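Local atomic coordinates of dihydrodipicolinate synthase (Agrobacterium tumefaciens, PDB entry 3B4U), a protein that probably catalyses the condensation of pyruvate with aspartate semialdehyde on the route to lysine, as dihydrodipicolinate synthases do. Residues T247-V252 with R279-A284; V53-R58 with A88-E93; D170-G173 with H177-R180; G117-F122 with K158-G163; A9-P14 with R31-N36. One frame throughout, in Å; residues are numbered along the deposited sequence. Where two conformers were deposited one is given.

Contact 1 of 5, residues T247-V252 with R279-A284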
# COMPACT_ATOMS: atom_id res chain seq x y z
N THR B 247 12.20 -9.58 -7.65
CA THR B 247 11.68 -9.16 -8.92
C THR B 247 12.78 -8.66 -9.87
O THR B 247 12.84 -9.06 -11.03
CB THR B 247 10.52 -8.17 -8.71
OG1 THR B 247 9.47 -8.85 -8.00
CG2 THR B 247 10.00 -7.63 -10.05
N PRO B 248 13.70 -7.81 -9.37
CA PRO B 248 14.81 -7.43 -10.25
C PRO B 248 15.63 -8.65 -10.76
O PRO B 248 16.05 -8.66 -11.91
CB PRO B 248 15.63 -6.48 -9.37
CG PRO B 248 14.61 -5.87 -8.40
CD PRO B 248 13.72 -7.06 -8.10
N ALA B 249 15.83 -9.67 -9.93
CA ALA B 249 16.56 -10.87 -10.37
C ALA B 249 15.81 -11.68 -11.42
O ALA B 249 16.39 -12.17 -12.37
CB ALA B 249 16.94 -11.74 -9.18
N VAL B 250 14.49 -11.80 -11.27
CA VAL B 250 13.70 -12.43 -12.30
C VAL B 250 13.87 -11.72 -13.63
O VAL B 250 14.05 -12.34 -14.68
CB VAL B 250 12.20 -12.46 -11.88
CG1 VAL B 250 11.31 -12.79 -13.06
CG2 VAL B 250 11.98 -13.48 -10.78
N LYS B 251 13.82 -10.39 -13.60
CA LYS B 251 14.00 -9.62 -14.83
C LYS B 251 15.37 -9.83 -15.47
O LYS B 251 15.48 -9.92 -16.69
CB LYS B 251 13.70 -8.15 -14.56
CG LYS B 251 12.20 -7.87 -14.32
CD LYS B 251 11.93 -6.38 -14.04
CE LYS B 251 11.20 -5.74 -15.20
NZ LYS B 251 10.92 -4.31 -14.93
N VAL B 252 16.41 -9.94 -14.65
CA VAL B 252 17.74 -10.26 -15.17
C VAL B 252 17.70 -11.57 -15.97
O VAL B 252 18.29 -11.67 -17.02
CB VAL B 252 18.77 -10.37 -14.00
CG1 VAL B 252 20.05 -11.07 -14.43
CG2 VAL B 252 19.10 -9.03 -13.38
N ARG B 279 26.06 -11.03 -13.19
CA ARG B 279 26.89 -12.14 -13.60
C ARG B 279 26.73 -13.32 -12.63
O ARG B 279 26.72 -14.48 -13.06
CB ARG B 279 28.34 -11.70 -13.72
CG ARG B 279 28.58 -10.74 -14.90
CD ARG B 279 28.51 -11.39 -16.28
NE ARG B 279 29.47 -12.49 -16.42
CZ ARG B 279 29.70 -13.19 -17.54
NH1 ARG B 279 29.07 -12.91 -18.67
NH2 ARG B 279 30.60 -14.18 -17.51
N GLN B 280 26.56 -13.05 -11.35
CA GLN B 280 26.35 -14.13 -10.38
C GLN B 280 25.01 -14.83 -10.63
O GLN B 280 24.91 -16.07 -10.59
CB GLN B 280 26.42 -13.58 -8.96
CG GLN B 280 27.76 -12.98 -8.56
CD GLN B 280 27.76 -12.42 -7.16
OE1 GLN B 280 27.33 -13.09 -6.22
NE2 GLN B 280 28.27 -11.19 -7.01
N ILE B 281 23.98 -14.04 -10.92
CA ILE B 281 22.65 -14.60 -11.19
C ILE B 281 22.65 -15.44 -12.46
O ILE B 281 22.16 -16.57 -12.49
CB ILE B 281 21.67 -13.45 -11.32
CG1 ILE B 281 21.41 -12.84 -9.95
CG2 ILE B 281 20.33 -13.91 -11.93
CD1 ILE B 281 20.72 -11.46 -10.03
N GLU B 282 23.28 -14.93 -13.50
CA GLU B 282 23.38 -15.67 -14.75
C GLU B 282 24.17 -16.96 -14.55
O GLU B 282 23.81 -17.99 -15.08
CB GLU B 282 24.01 -14.80 -15.84
CG GLU B 282 23.11 -13.61 -16.25
CD GLU B 282 23.84 -12.54 -17.02
OE1 GLU B 282 25.05 -12.67 -17.24
OE2 GLU B 282 23.18 -11.56 -17.41
N GLY B 283 25.22 -16.90 -13.75
CA GLY B 283 26.04 -18.08 -13.49
C GLY B 283 25.26 -19.15 -12.75
O GLY B 283 25.39 -20.35 -13.06
N ALA B 284 24.48 -18.74 -11.75
CA ALA B 284 23.64 -19.68 -11.00
C ALA B 284 22.63 -20.36 -11.93
O ALA B 284 22.41 -21.59 -11.85
CB ALA B 284 22.94 -18.98 -9.92
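This is a buried, apolar helix-to-helix contact in the C-terminal helical part of the chain, where Ala-249 and Val-252 on helix 246-258 take up Ile-281 of helix 275-289. The local axes come within 10.1 Å at a signed crossing angle of -65°, so the two segments share a small patch of side chains around one crossing point. Ile-281 fills it with both of its branches. Its CG2 methyl stands anti to the backbone N (CG1 at chi1 -72°) and reaches Val-252 CG1 at 3.8 Å, while CD1, at the end of the longer branch, meets Ala-249 CB at 3.9 Å. The two methyl contacts therefore sit one helical turn apart on the facing helix, and the short side chain of Ala-249 lets the CA atoms of Ala-249 and Ile-281 approach to 7.2 Å. Val-252 touches with the branch that lies anti to its own N. Beside this patch, Glu-282 grazes the same valine methyl, OE2 lying 4.3 Å from Val-252 CG1; its carboxylate is engaged in a salt bridge with Arg-278. Phe-244 and Leu-253 add further cover to Ile-281, and Ile-273 packs on Val-252. Apolar packing between steeply crossed helices joins two helices of the C-terminal helical region that follows the TIM barrel in this family.

Contact 2 of 5, residues V53-R58 with A88-E93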
# COMPACT_ATOMS: atom_id res chain seq x y z
N VAL B 53 2.67 0.52 -11.02
CA VAL B 53 1.97 0.85 -12.24
C VAL B 53 0.78 1.70 -11.85
O VAL B 53 -0.04 1.33 -11.01
CB VAL B 53 1.59 -0.45 -13.00
CG1 VAL B 53 0.72 -0.12 -14.20
CG2 VAL B 53 2.85 -1.20 -13.42
N GLY B 54 0.67 2.87 -12.47
CA GLY B 54 -0.37 3.81 -12.15
C GLY B 54 -1.76 3.31 -12.50
O GLY B 54 -1.96 2.40 -13.32
N SER B 55 -2.74 3.98 -11.90
CA SER B 55 -4.13 3.66 -12.13
C SER B 55 -4.58 3.99 -13.55
O SER B 55 -5.52 3.36 -14.05
CB SER B 55 -5.04 4.38 -11.11
OG SER B 55 -4.79 3.86 -9.82
N ARG B 56 -3.96 4.98 -14.20
CA ARG B 56 -4.21 5.23 -15.62
C ARG B 56 -3.36 4.33 -16.49
O ARG B 56 -3.86 3.78 -17.48
CB ARG B 56 -3.98 6.71 -15.97
CG ARG B 56 -4.96 7.63 -15.29
CD ARG B 56 -4.74 9.07 -15.65
NE ARG B 56 -3.51 9.65 -15.13
CZ ARG B 56 -2.51 10.09 -15.88
NH1 ARG B 56 -2.47 9.90 -17.20
NH2 ARG B 56 -1.52 10.73 -15.30
N GLU B 57 -2.09 4.11 -16.12
CA GLU B 57 -1.25 3.22 -16.89
C GLU B 57 -1.84 1.83 -17.04
O GLU B 57 -1.82 1.25 -18.12
CB GLU B 57 0.13 3.10 -16.24
CG GLU B 57 1.02 4.28 -16.40
CD GLU B 57 2.35 4.09 -15.76
OE1 GLU B 57 2.43 3.52 -14.65
OE2 GLU B 57 3.35 4.53 -16.36
N ARG B 58 -2.41 1.29 -15.97
CA ARG B 58 -2.94 -0.07 -16.06
C ARG B 58 -4.12 -0.14 -17.03
O ARG B 58 -4.33 -1.17 -17.65
CB ARG B 58 -3.31 -0.59 -14.68
CG ARG B 58 -4.41 0.10 -13.96
CD ARG B 58 -4.59 -0.49 -12.56
NE ARG B 58 -5.26 -1.80 -12.60
CZ ARG B 58 -4.81 -2.91 -12.03
NH1 ARG B 58 -3.64 -2.99 -11.41
NH2 ARG B 58 -5.55 -3.99 -12.12
N ALA B 88 -12.51 -2.16 -5.83
CA ALA B 88 -13.69 -2.48 -6.60
C ALA B 88 -13.64 -1.92 -8.02
O ALA B 88 -14.01 -2.59 -8.96
CB ALA B 88 -14.93 -2.00 -5.88
N ASP B 89 -13.17 -0.70 -8.18
CA ASP B 89 -13.15 -0.07 -9.49
C ASP B 89 -12.20 -0.82 -10.42
O ASP B 89 -12.55 -1.13 -11.56
CB ASP B 89 -12.74 1.40 -9.41
CG ASP B 89 -13.85 2.31 -8.91
OD1 ASP B 89 -15.02 1.87 -8.73
OD2 ASP B 89 -13.52 3.50 -8.68
N GLN B 90 -11.01 -1.15 -9.93
CA GLN B 90 -10.02 -1.87 -10.76
C GLN B 90 -10.55 -3.26 -11.09
O GLN B 90 -10.43 -3.75 -12.22
CB GLN B 90 -8.65 -1.96 -10.07
CG GLN B 90 -7.93 -0.65 -9.93
CD GLN B 90 -6.51 -0.81 -9.39
OE1 GLN B 90 -5.99 -1.92 -9.28
NE2 GLN B 90 -5.86 0.30 -9.09
N SER B 91 -11.13 -3.93 -10.11
CA SER B 91 -11.68 -5.28 -10.33
C SER B 91 -12.82 -5.25 -11.34
O SER B 91 -12.85 -6.07 -12.26
CB SER B 91 -12.17 -5.87 -9.02
OG SER B 91 -11.12 -6.07 -8.09
N ALA B 92 -13.76 -4.33 -11.15
CA ALA B 92 -14.91 -4.24 -12.07
C ALA B 92 -14.47 -3.96 -13.50
O ALA B 92 -15.00 -4.54 -14.44
CB ALA B 92 -15.91 -3.19 -11.57
N GLU B 93 -13.50 -3.10 -13.67
CA GLU B 93 -13.04 -2.77 -15.02
C GLU B 93 -12.46 -3.99 -15.72
O GLU B 93 -12.79 -4.26 -16.83
CB GLU B 93 -11.96 -1.70 -14.97
CG GLU B 93 -12.44 -0.34 -14.65
CD GLU B 93 -11.30 0.61 -14.37
OE1 GLU B 93 -10.28 0.44 -15.04
OE2 GLU B 93 -11.46 1.49 -13.55
O HOH W 1 -6.88 2.99 -8.32
O HOH W 2 -3.78 1.92 -8.35
O HOH W 3 -7.98 -3.48 -13.62
O HOH W 4 -7.88 -0.64 -13.78
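One face of the Arg-58 guanidinium carries the amide oxygen of Gln-90, and two waters lie in its plane at the edge. OE1 of Gln-90 sits 3.1 Å above the plane, over its centre, with the amide turned only 19° from parallel: a guanidinium-amide stack between two successive outer helices of the TIM barrel. Although Gln-90 OE1 is 3.3 Å from Arg-58 NH1, the angle is wrong for a hydrogen bond, since the N-H groups point along the plane and the oxygen is above it. At the edge, NH2 gives to Gly-78 O and to a water that in turn donates to Gln-90 O; NE gives to a second water held by Glu-93 OE1. The arginine starts with CG between backbone N and carbonyl carbon (chi1 65°) and bends at chi3, which carries its end across the glutamine at about a right angle. Ser-55 OG, 3.8 Å from Gln-90 NE2, is joined to it through water, and the same hydroxyl bonds Asp-86 of the second subunit, placing the contact at the dimer interface. Of the two bridging waters, one lies 2.7 Å from Ser-55 OG and 3.0 Å from Gln-90 NE2; the other holds NE2 weakly.

Contact 3 of 5, residues D170-G173 with H177-R180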
# COMPACT_ATOMS: atom_id res chain seq x y z
N ASP B 170 -1.57 -18.75 -2.79
CA ASP B 170 -0.89 -18.90 -1.54
C ASP B 170 0.60 -18.83 -1.78
O ASP B 170 1.22 -19.81 -2.19
CB ASP B 170 -1.26 -20.23 -0.87
CG ASP B 170 -0.57 -20.42 0.44
OD1 ASP B 170 0.03 -19.46 0.95
OD2 ASP B 170 -0.62 -21.56 0.96
N SER B 171 1.15 -17.67 -1.50
CA SER B 171 2.57 -17.40 -1.61
C SER B 171 3.19 -17.31 -0.21
O SER B 171 4.20 -16.66 -0.03
CB SER B 171 2.82 -16.14 -2.43
OG SER B 171 2.39 -16.41 -3.74
N SER B 172 2.61 -17.96 0.76
CA SER B 172 3.15 -17.95 2.12
C SER B 172 4.44 -18.74 2.28
O SER B 172 5.19 -18.47 3.21
CB SER B 172 2.15 -18.51 3.11
OG SER B 172 1.90 -19.86 2.89
N GLY B 173 4.67 -19.74 1.46
CA GLY B 173 5.78 -20.65 1.70
C GLY B 173 5.63 -21.41 3.02
O GLY B 173 6.61 -21.90 3.54
N HIS B 177 0.13 -24.35 6.33
CA HIS B 177 -1.00 -23.55 5.87
C HIS B 177 -1.54 -24.08 4.54
O HIS B 177 -2.73 -24.37 4.40
CB HIS B 177 -0.52 -22.11 5.72
CG HIS B 177 -1.58 -21.17 5.27
ND1 HIS B 177 -1.81 -20.81 3.95
CD2 HIS B 177 -2.49 -20.50 6.02
CE1 HIS B 177 -2.82 -19.96 3.93
NE2 HIS B 177 -3.24 -19.75 5.16
N THR B 178 -0.66 -24.24 3.56
CA THR B 178 -1.07 -24.69 2.23
C THR B 178 -1.81 -26.02 2.29
O THR B 178 -2.81 -26.22 1.58
CB THR B 178 0.14 -24.82 1.31
OG1 THR B 178 0.94 -23.64 1.44
CG2 THR B 178 -0.27 -25.01 -0.12
N GLU B 179 -1.30 -26.96 3.08
CA GLU B 179 -1.92 -28.27 3.15
C GLU B 179 -3.37 -28.20 3.68
O GLU B 179 -4.21 -28.96 3.24
CB GLU B 179 -1.05 -29.25 3.94
CG GLU B 179 -1.07 -29.14 5.41
CD GLU B 179 -0.33 -30.29 6.08
OE1 GLU B 179 -0.26 -31.35 5.47
OE2 GLU B 179 0.17 -30.09 7.18
N ARG B 180 -3.62 -27.30 4.64
CA ARG B 180 -4.98 -27.03 5.15
C ARG B 180 -5.85 -26.36 4.10
O ARG B 180 -7.03 -26.67 4.00
CB ARG B 180 -4.92 -26.14 6.38
CG ARG B 180 -4.34 -26.84 7.57
CD ARG B 180 -4.19 -25.92 8.74
NE ARG B 180 -5.50 -25.55 9.26
CZ ARG B 180 -5.93 -24.31 9.49
NH1 ARG B 180 -5.15 -23.26 9.25
NH2 ARG B 180 -7.15 -24.13 9.97
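Asp-170 OD2 is gripped by two groups of the helix that follows it: Thr-178 OG1 donates to it at 2.6 Å, and His-177 ND1 adds a weak, longer bond of 3.3 Å. The threonine hydroxyl comes from above the carboxylate, 37° out of its plane. The histidine offers its ring edge, with OD2 close to the ring plane while the carboxylate plane is turned 73° against it. Asp-170 stretches toward the helix with CG opposite its backbone N (chi1 180°). Its other oxygen serves the loop: OD1 accepts Ser-172 N at 3.0 Å, forming an Asx turn, and Ser-172 OG at 2.7 Å from the syn side; Asn-140 ND2 bonds OD1 as well. With both oxygens engaged, the buried carboxylate is fixed in rotation and its negative charge is probably eased by the several donors around it. His-177 has its stronger partner in Leu-149 O, bonded at NE2; if the weak ND1 bond is real, both ring nitrogens donate, consistent with a doubly protonated ring that the nearby aspartate would probably favour. In the barrel, the aspartate's side chain ties the turn after strand 165-170 to the first turn of helix 175-185, beside strand 136-140 and helix 151-160.

Contact 4 of 5, residues G117-F122 with K158-G163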
# COMPACT_ATOMS: atom_id res chain seq x y z
N GLY B 117 -11.84 -7.75 10.29
CA GLY B 117 -11.63 -6.58 9.48
C GLY B 117 -11.43 -6.92 8.01
O GLY B 117 -11.97 -6.27 7.12
N LEU B 118 -10.66 -7.96 7.76
CA LEU B 118 -10.43 -8.40 6.38
C LEU B 118 -11.71 -8.95 5.73
O LEU B 118 -11.99 -8.65 4.58
CB LEU B 118 -9.33 -9.45 6.35
CG LEU B 118 -7.94 -8.91 6.67
CD1 LEU B 118 -6.99 -10.05 6.85
CD2 LEU B 118 -7.43 -7.94 5.55
N PHE B 119 -12.49 -9.75 6.47
CA PHE B 119 -13.74 -10.25 5.92
C PHE B 119 -14.62 -9.08 5.49
O PHE B 119 -15.19 -9.08 4.41
CB PHE B 119 -14.49 -11.13 6.95
CG PHE B 119 -15.79 -11.65 6.41
CD1 PHE B 119 -15.82 -12.75 5.60
CD2 PHE B 119 -16.96 -10.95 6.64
CE1 PHE B 119 -17.00 -13.18 5.04
CE2 PHE B 119 -18.14 -11.36 6.07
CZ PHE B 119 -18.15 -12.47 5.26
N ALA B 120 -14.75 -8.09 6.37
CA ALA B 120 -15.55 -6.93 6.08
C ALA B 120 -15.03 -6.17 4.87
O ALA B 120 -15.81 -5.65 4.08
CB ALA B 120 -15.62 -6.02 7.31
N TRP B 121 -13.71 -6.09 4.72
CA TRP B 121 -13.14 -5.36 3.59
C TRP B 121 -13.47 -6.08 2.27
O TRP B 121 -13.96 -5.48 1.33
CB TRP B 121 -11.62 -5.27 3.73
CG TRP B 121 -10.98 -4.38 2.71
CD1 TRP B 121 -10.82 -3.03 2.81
CD2 TRP B 121 -10.40 -4.76 1.46
NE1 TRP B 121 -10.17 -2.56 1.70
CE2 TRP B 121 -9.92 -3.60 0.85
CE3 TRP B 121 -10.24 -5.98 0.81
CZ2 TRP B 121 -9.23 -3.62 -0.37
CZ3 TRP B 121 -9.57 -6.01 -0.40
CH2 TRP B 121 -9.07 -4.82 -0.97
N PHE B 122 -13.18 -7.39 2.22
CA PHE B 122 -13.50 -8.14 1.01
C PHE B 122 -14.99 -8.07 0.70
O PHE B 122 -15.38 -7.88 -0.44
CB PHE B 122 -13.02 -9.59 1.13
CG PHE B 122 -11.54 -9.80 0.96
CD1 PHE B 122 -10.94 -9.63 -0.27
CD2 PHE B 122 -10.76 -10.14 2.04
CE1 PHE B 122 -9.58 -9.81 -0.44
CE2 PHE B 122 -9.40 -10.33 1.88
CZ PHE B 122 -8.82 -10.18 0.65
N LYS B 158 -15.27 -18.08 1.19
CA LYS B 158 -15.86 -19.09 0.30
C LYS B 158 -17.33 -19.31 0.62
O LYS B 158 -18.15 -19.42 -0.28
CB LYS B 158 -15.08 -20.38 0.43
CG LYS B 158 -15.50 -21.46 -0.51
CD LYS B 158 -14.68 -22.73 -0.32
CE LYS B 158 -15.27 -23.68 0.73
NZ LYS B 158 -14.35 -24.85 0.91
N ALA B 159 -17.66 -19.40 1.90
CA ALA B 159 -19.04 -19.65 2.33
C ALA B 159 -19.95 -18.50 1.95
O ALA B 159 -21.07 -18.73 1.51
CB ALA B 159 -19.09 -19.90 3.84
N ALA B 160 -19.48 -17.26 2.15
CA ALA B 160 -20.33 -16.11 1.90
C ALA B 160 -20.41 -15.75 0.43
O ALA B 160 -21.38 -15.13 -0.01
CB ALA B 160 -19.84 -14.93 2.70
N PHE B 161 -19.37 -16.09 -0.35
CA PHE B 161 -19.22 -15.57 -1.69
C PHE B 161 -18.94 -16.64 -2.72
O PHE B 161 -17.99 -16.56 -3.50
CB PHE B 161 -18.12 -14.49 -1.70
CG PHE B 161 -18.40 -13.38 -0.72
CD1 PHE B 161 -19.51 -12.57 -0.90
CD2 PHE B 161 -17.59 -13.15 0.38
CE1 PHE B 161 -19.82 -11.58 0.01
CE2 PHE B 161 -17.90 -12.14 1.30
CZ PHE B 161 -19.02 -11.38 1.11
N PRO B 162 -19.80 -17.66 -2.80
CA PRO B 162 -19.59 -18.70 -3.79
C PRO B 162 -19.63 -18.15 -5.21
O PRO B 162 -20.45 -17.33 -5.54
CB PRO B 162 -20.74 -19.68 -3.49
CG PRO B 162 -21.79 -18.83 -2.91
CD PRO B 162 -21.05 -17.87 -2.03
N GLY B 163 -18.69 -18.60 -6.05
CA GLY B 163 -18.54 -18.07 -7.41
C GLY B 163 -17.86 -16.72 -7.50
O GLY B 163 -17.50 -16.29 -8.63
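Two torsions bring the rings of Phe-119 and Phe-161 together: Phe-119 places its ring opposite the backbone N (chi1 179°), which brings the far end of the ring toward helix 151-160, and Phe-161 turns its own opposite the carbonyl carbon (chi1 -56°). The contact lies between helices 115-129 and 151-160 on the outside of the TIM barrel, near the protein surface. It is small, and carried by the far end of one ring. CZ of Phe-119 comes within 4.0 Å of Phe-161 CE2 and 3.9 Å of Ala-160 CB, so the ring tucks in at the point where helix 151-160 stops. The alanine methyl meets the ring of Phe-119 at its edge, near the ring plane. Between the aromatics the planes are inclined by 26°, but they are slid so far apart, with centroids separated by 5.9 Å, that they barely overlap, so the pair meets through a few ring atoms and not as a full stack. Phe-161, the first residue to leave helical geometry, is braced from elsewhere by an edge-to-face ring contact with Phe-126. Leu-153 and Leu-157 pack on Phe-119 from the body of helix 151-160, while the neighbouring Ala-120 and Trp-121 touch Ala-268 of the second subunit. Within its own segment, the CB of Ala-160 also rests over one face of the Phe-161 ring, 3.6 Å above it and displaced toward the rim.

Contact 5 of 5, residues A9-P14 with R31-N36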
# COMPACT_ATOMS: atom_id res chain seq x y z
N ALA B 9 1.84 -16.83 -16.10
CA ALA B 9 3.05 -16.06 -15.84
C ALA B 9 2.72 -14.90 -14.95
O ALA B 9 1.76 -14.17 -15.22
CB ALA B 9 3.66 -15.56 -17.12
N ALA B 10 3.51 -14.68 -13.90
CA ALA B 10 3.43 -13.46 -13.10
C ALA B 10 4.23 -12.45 -13.92
O ALA B 10 5.42 -12.23 -13.72
CB ALA B 10 4.05 -13.68 -11.70
N LEU B 11 3.58 -11.85 -14.92
CA LEU B 11 4.30 -11.25 -16.04
C LEU B 11 5.12 -10.05 -15.58
O LEU B 11 4.62 -9.15 -14.92
CB LEU B 11 3.31 -10.80 -17.12
CG LEU B 11 3.92 -10.67 -18.50
CD1 LEU B 11 4.16 -12.03 -19.14
CD2 LEU B 11 3.06 -9.76 -19.38
N THR B 12 6.37 -10.00 -16.00
CA THR B 12 7.21 -8.83 -15.79
C THR B 12 6.75 -7.68 -16.70
O THR B 12 6.25 -7.88 -17.80
CB THR B 12 8.68 -9.22 -16.07
OG1 THR B 12 8.78 -9.98 -17.28
CG2 THR B 12 9.24 -10.06 -14.93
N THR B 13 6.99 -6.47 -16.20
CA THR B 13 6.60 -5.24 -16.88
C THR B 13 7.86 -4.56 -17.36
O THR B 13 8.69 -4.19 -16.52
CB THR B 13 5.83 -4.31 -15.95
OG1 THR B 13 4.66 -4.98 -15.45
CG2 THR B 13 5.39 -3.04 -16.66
N PRO B 14 8.04 -4.37 -18.68
CA PRO B 14 9.24 -3.74 -19.20
C PRO B 14 9.09 -2.23 -19.25
O PRO B 14 8.06 -1.73 -19.66
CB PRO B 14 9.38 -4.32 -20.61
CG PRO B 14 7.95 -4.56 -21.05
CD PRO B 14 7.16 -4.83 -19.76
N ARG B 31 2.95 -12.99 -25.25
CA ARG B 31 2.73 -13.96 -26.31
C ARG B 31 3.74 -15.10 -26.23
O ARG B 31 3.39 -16.26 -26.45
CB ARG B 31 2.84 -13.31 -27.67
CG ARG B 31 1.67 -12.40 -28.00
CD ARG B 31 0.42 -13.16 -28.35
NE ARG B 31 -0.62 -12.28 -28.92
CZ ARG B 31 -1.90 -12.64 -29.10
NH1 ARG B 31 -2.73 -11.75 -29.61
NH2 ARG B 31 -2.36 -13.84 -28.79
N ARG B 32 4.99 -14.77 -25.92
CA ARG B 32 6.04 -15.79 -25.77
C ARG B 32 5.69 -16.73 -24.61
O ARG B 32 5.78 -17.95 -24.73
CB ARG B 32 7.39 -15.11 -25.57
CG ARG B 32 8.50 -16.08 -25.16
CD ARG B 32 9.89 -15.45 -25.23
NE ARG B 32 9.94 -14.24 -24.41
CZ ARG B 32 10.46 -13.08 -24.76
NH1 ARG B 32 11.09 -12.95 -25.91
NH2 ARG B 32 10.36 -12.04 -23.96
N CYS B 33 5.32 -16.18 -23.46
CA CYS B 33 4.98 -17.01 -22.32
C CYS B 33 3.77 -17.90 -22.58
O CYS B 33 3.77 -19.09 -22.20
CB CYS B 33 4.72 -16.10 -21.10
SG CYS B 33 6.20 -15.32 -20.42
N LEU B 34 2.76 -17.36 -23.23
CA LEU B 34 1.61 -18.15 -23.64
C LEU B 34 2.00 -19.25 -24.61
O LEU B 34 1.68 -20.43 -24.40
CB LEU B 34 0.53 -17.24 -24.22
CG LEU B 34 -0.14 -16.27 -23.23
CD1 LEU B 34 -0.89 -15.18 -23.97
CD2 LEU B 34 -1.07 -16.98 -22.26
N SER B 35 2.82 -18.94 -25.59
CA SER B 35 3.28 -19.94 -26.56
C SER B 35 4.10 -21.05 -25.93
O SER B 35 4.06 -22.20 -26.38
CB SER B 35 4.11 -19.24 -27.65
OG SER B 35 4.68 -20.17 -28.57
N ASN B 36 4.87 -20.72 -24.91
CA ASN B 36 5.78 -21.66 -24.27
C ASN B 36 5.16 -22.43 -23.12
O ASN B 36 5.87 -23.18 -22.46
CB ASN B 36 7.02 -20.93 -23.78
CG ASN B 36 7.94 -20.55 -24.92
OD1 ASN B 36 7.87 -21.13 -26.02
ND2 ASN B 36 8.79 -19.56 -24.68
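Ala-9 and Leu-11 both pack on one residue, Cys-33, from the two sides of an inverse gamma turn centred on Ala-10, a tight turn in the chain. Ala-9 points its methyl toward helix 23-35, and CB meets Cys-33 CB at 4.2 Å. Leu-11 reaches the same residue from farther along the chain: its CB does not aim at the helix, yet with CG opposite the backbone N (chi1 -158°) the CD1 methyl comes to 4.1 Å from Cys-33 SG. The sulfur itself is swung opposite the carbonyl carbon of Cys-33, which holds it in the angle between the two partners, 4.2 Å from Ala-9 CB as well. Small side chains on both elements let the strand and helix backbones come close, the CA atoms of Ala-9 and Cys-33 lying 6.8 Å apart. All three touching residues are buried. Here the first strand of the barrel is pressed against the helix of its own beta-alpha-beta unit, whose second strand, 40-43, is bonded along its backbone to Ala-9 and Leu-11 and packs Val-41 and Leu-43 on the leucine. Methyl groups and a thiol at ordinary van der Waals separations, with polar bonds of the segment made elsewhere, to strand 40-43 and to the side chain of Asn-215, imply a contact held by dispersion and exclusion of water rather than by directional bonds.

Overall arrangement
Along the chain the order is contact 5, contact 2, contact 4, contact 3 and contact 1, each closing before the next opens. The first four follow the parallel barrel round: contact 5 packs the first strand on its helix, contacts 2 and 4 join outer helices, and contact 3 ties strand 165-170 to helix 175-185. Contact 1 belongs to the C-terminal helices, with its centre about 38 Å from that of contact 4, on the opposite side of the chain's centre. Contacts 1 and 5 touch, Lys-251 NZ lying 2.7 Å from Thr-13 O, so the helical region is fastened to the barrel near its first strand. Contacts 2 and 4, centres about 21 Å apart, both face the second subunit.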